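Local coordinates for flagellar biosynthesis protein FlhF (Bacillus subtilis, PDB 2PX0) that binds GTP as a homodimeric GTPase of the signal recognition particle family and is necessary for flagellar biosynthesis, at residues Q100-F111 with F236-I245. Numbering follows the deposited sequence.
Sequences QEPIHSKYIVLF and FSSVPVNQYI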
# COMPACT_ATOMS: atom_id res chain seq x y z
N GLN A 100 -3.62 1.37 22.77
CA GLN A 100 -4.89 2.07 22.95
C GLN A 100 -4.91 3.42 23.69
O GLN A 100 -5.79 3.68 24.51
CB GLN A 100 -5.89 1.12 23.62
CG GLN A 100 -6.32 0.00 22.72
CD GLN A 100 -7.22 -0.99 23.42
OE1 GLN A 100 -6.78 -1.71 24.31
NE2 GLN A 100 -8.50 -1.02 23.03
N GLU A 101 -3.95 4.27 23.38
CA GLU A 101 -3.92 5.59 23.98
C GLU A 101 -5.06 6.34 23.32
O GLU A 101 -5.01 6.63 22.13
CB GLU A 101 -2.58 6.25 23.64
CG GLU A 101 -2.32 7.59 24.31
CD GLU A 101 -1.04 8.23 23.79
OE1 GLU A 101 -1.07 8.86 22.70
OE2 GLU A 101 0.01 8.10 24.47
N PRO A 102 -6.13 6.66 24.06
CA PRO A 102 -7.26 7.38 23.49
C PRO A 102 -6.89 8.79 23.04
O PRO A 102 -5.81 9.28 23.34
CB PRO A 102 -8.26 7.42 24.63
CG PRO A 102 -7.37 7.57 25.81
CD PRO A 102 -6.30 6.52 25.52
N ILE A 103 -7.80 9.44 22.33
CA ILE A 103 -7.55 10.80 21.87
C ILE A 103 -7.84 11.78 23.01
O ILE A 103 -8.96 11.86 23.51
CB ILE A 103 -8.43 11.12 20.64
CG1 ILE A 103 -7.71 10.63 19.38
CG2 ILE A 103 -8.72 12.62 20.57
CD1 ILE A 103 -8.41 10.98 18.10
N HIS A 104 -6.81 12.53 23.41
CA HIS A 104 -6.92 13.51 24.49
C HIS A 104 -6.51 14.92 24.06
O HIS A 104 -7.32 15.84 24.08
CB HIS A 104 -6.04 13.11 25.67
CG HIS A 104 -6.60 12.01 26.51
ND1 HIS A 104 -7.84 12.09 27.10
CD2 HIS A 104 -6.09 10.81 26.86
CE1 HIS A 104 -8.07 10.98 27.79
NE2 HIS A 104 -7.02 10.19 27.66
N SER A 105 -5.24 15.07 23.68
CA SER A 105 -4.69 16.34 23.26
C SER A 105 -5.61 17.15 22.35
O SER A 105 -6.55 16.62 21.75
CB SER A 105 -3.35 16.12 22.55
OG SER A 105 -2.43 15.47 23.40
N LYS A 106 -5.33 18.44 22.27
CA LYS A 106 -6.12 19.35 21.46
C LYS A 106 -5.74 19.23 19.99
O LYS A 106 -6.54 19.53 19.11
CB LYS A 106 -5.90 20.78 21.95
CG LYS A 106 -6.61 21.86 21.14
CD LYS A 106 -6.59 23.20 21.87
CE LYS A 106 -7.41 23.11 23.17
NZ LYS A 106 -7.52 24.41 23.88
N TYR A 107 -4.52 18.78 19.73
CA TYR A 107 -4.04 18.64 18.36
C TYR A 107 -3.72 17.19 18.01
O TYR A 107 -2.92 16.54 18.68
CB TYR A 107 -2.82 19.52 18.18
CG TYR A 107 -3.08 20.94 18.60
CD1 TYR A 107 -3.80 21.82 17.78
CD2 TYR A 107 -2.67 21.40 19.85
CE1 TYR A 107 -4.10 23.11 18.20
CE2 TYR A 107 -2.97 22.69 20.28
CZ TYR A 107 -3.68 23.54 19.45
OH TYR A 107 -3.99 24.80 19.90
N ILE A 108 -4.37 16.70 16.96
CA ILE A 108 -4.18 15.33 16.49
C ILE A 108 -3.51 15.33 15.12
O ILE A 108 -4.08 15.79 14.14
CB ILE A 108 -5.53 14.60 16.38
CG1 ILE A 108 -6.28 14.65 17.72
CG2 ILE A 108 -5.32 13.17 15.92
CD1 ILE A 108 -5.53 14.01 18.88
N VAL A 109 -2.29 14.81 15.07
CA VAL A 109 -1.54 14.77 13.81
C VAL A 109 -1.36 13.36 13.24
O VAL A 109 -1.06 12.40 13.96
CB VAL A 109 -0.16 15.45 13.99
CG1 VAL A 109 0.71 15.23 12.75
CG2 VAL A 109 -0.36 16.93 14.25
N LEU A 110 -1.54 13.24 11.92
CA LEU A 110 -1.38 11.97 11.24
C LEU A 110 -0.45 12.11 10.05
O LEU A 110 -0.71 12.89 9.13
CB LEU A 110 -2.71 11.44 10.74
CG LEU A 110 -3.92 11.18 11.64
CD1 LEU A 110 -4.67 9.98 11.04
CD2 LEU A 110 -3.50 10.88 13.07
N PHE A 111 0.65 11.36 10.07
CA PHE A 111 1.60 11.39 8.96
C PHE A 111 1.86 9.95 8.57
O PHE A 111 1.56 9.03 9.32
CB PHE A 111 2.89 12.14 9.36
CG PHE A 111 3.37 11.85 10.76
CD1 PHE A 111 4.02 10.66 11.06
CD2 PHE A 111 3.15 12.77 11.78
CE1 PHE A 111 4.45 10.39 12.36
CE2 PHE A 111 3.59 12.50 13.09
CZ PHE A 111 4.23 11.31 13.37
N PHE A 236 11.94 7.67 10.92
CA PHE A 236 11.08 8.48 11.76
C PHE A 236 11.54 8.53 13.20
O PHE A 236 10.83 9.03 14.08
CB PHE A 236 9.64 7.97 11.72
CG PHE A 236 8.83 8.53 10.59
CD1 PHE A 236 8.91 7.98 9.32
CD2 PHE A 236 8.00 9.63 10.81
CE1 PHE A 236 8.17 8.51 8.27
CE2 PHE A 236 7.25 10.17 9.76
CZ PHE A 236 7.34 9.61 8.49
N SER A 237 12.74 8.02 13.45
CA SER A 237 13.28 8.00 14.81
C SER A 237 13.34 9.38 15.45
O SER A 237 12.93 9.55 16.61
CB SER A 237 14.66 7.36 14.81
OG SER A 237 15.08 7.11 16.13
N SER A 238 13.84 10.37 14.72
CA SER A 238 13.93 11.73 15.26
C SER A 238 12.57 12.21 15.76
O SER A 238 12.40 12.48 16.95
CB SER A 238 14.47 12.68 14.19
OG SER A 238 14.27 12.14 12.89
N VAL A 239 11.60 12.31 14.85
CA VAL A 239 10.25 12.75 15.20
C VAL A 239 9.54 11.82 16.18
O VAL A 239 9.48 10.61 15.96
CB VAL A 239 9.36 12.90 13.97
CG1 VAL A 239 9.51 11.69 13.09
CG2 VAL A 239 7.91 13.07 14.41
N PRO A 240 8.97 12.38 17.25
CA PRO A 240 8.26 11.62 18.27
C PRO A 240 6.90 11.10 17.80
O PRO A 240 6.16 11.81 17.11
CB PRO A 240 8.13 12.64 19.40
CG PRO A 240 7.90 13.90 18.65
CD PRO A 240 8.94 13.82 17.55
N VAL A 241 6.57 9.87 18.18
CA VAL A 241 5.31 9.26 17.80
C VAL A 241 4.65 8.60 19.01
O VAL A 241 5.29 7.82 19.72
CB VAL A 241 5.54 8.20 16.70
CG1 VAL A 241 4.25 7.50 16.37
CG2 VAL A 241 6.11 8.86 15.47
N ASN A 242 3.39 8.92 19.26
CA ASN A 242 2.64 8.37 20.38
C ASN A 242 2.12 6.94 20.16
O ASN A 242 2.37 6.04 20.97
CB ASN A 242 1.43 9.26 20.70
CG ASN A 242 1.80 10.70 20.97
OD1 ASN A 242 2.38 11.37 20.11
ND2 ASN A 242 1.47 11.18 22.16
N GLN A 243 1.39 6.74 19.07
CA GLN A 243 0.81 5.44 18.75
C GLN A 243 1.06 5.09 17.30
O GLN A 243 1.87 5.70 16.63
CB GLN A 243 -0.70 5.47 18.98
CG GLN A 243 -1.14 5.72 20.40
CD GLN A 243 -0.99 4.49 21.25
OE1 GLN A 243 -1.66 3.47 21.01
NE2 GLN A 243 -0.11 4.57 22.24
N TYR A 244 0.31 4.10 16.82
CA TYR A 244 0.42 3.62 15.44
C TYR A 244 -0.98 3.38 14.87
O TYR A 244 -1.89 2.93 15.57
CB TYR A 244 1.11 2.27 15.41
CG TYR A 244 2.60 2.24 15.26
CD1 TYR A 244 3.24 2.94 14.25
CD2 TYR A 244 3.36 1.35 16.02
CE1 TYR A 244 4.60 2.75 13.99
CE2 TYR A 244 4.71 1.16 15.78
CZ TYR A 244 5.32 1.86 14.76
OH TYR A 244 6.65 1.63 14.52
N ILE A 245 -1.13 3.64 13.58
CA ILE A 245 -2.40 3.37 12.93
C ILE A 245 -2.16 2.45 11.73
O ILE A 245 -1.43 2.79 10.78
CB ILE A 245 -3.10 4.65 12.49
CG1 ILE A 245 -3.40 5.49 13.74
CG2 ILE A 245 -4.41 4.33 11.80
CD1 ILE A 245 -4.12 6.80 13.47
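Phe-111 reaches out from the strand that leads into the P-loop and meets Phe-236, Val-239 and Val-241 on the loop entering strand 243-247. In the parallel sheet of this SRP-type GTPase, strand 214-221 runs between the two strands, which therefore meet through side chains rather than as backbone neighbours. A flat, apolar ring suits this buried place, where Leu-204 of helix 198-207 also packs against Phe-111. With chi1 at 40°, its CG lies between the backbone N and the carbonyl carbon, and its CD1 comes 3.5 Å from CE2 of Phe-236. The two ring planes are within 13° of parallel but slid well apart, with little overlap. At the far end of the ring, Val-241 sets its CG2 at the edge, in plane, 3.7 Å from CZ of Phe-111; valine, branched at CB, offers a methyl close to the backbone that can sit at the ring's rim.

The other main area of contact lies before strand 107-112, where the side chain of Gln-243 meets Glu-101. Bent at chi2 (-77°), its chain brings the amide to the backbone of the 100-111 segment: Glu-101 N donates a weak but nearly straight bond to OE1, 3.4 Å long, while NE2 binds Lys-98 O and, weakly, Asn-242 O. Glutamine can thus serve donor and acceptor needs at once from a buried position. A leucine in its place would probably leave Glu-101 N and Lys-98 O without these partners and the incoming loop less firmly tied to the sheet. Glu-101, its chain extended, lays its CB against the Gln-243 amide and carries its carboxylate past Asn-242, at the partly exposed margin. In the buried interior, Leu-110 and Ile-245 cross at about a right angle, the CD1 methyl of each 4.0 Å from that of the other.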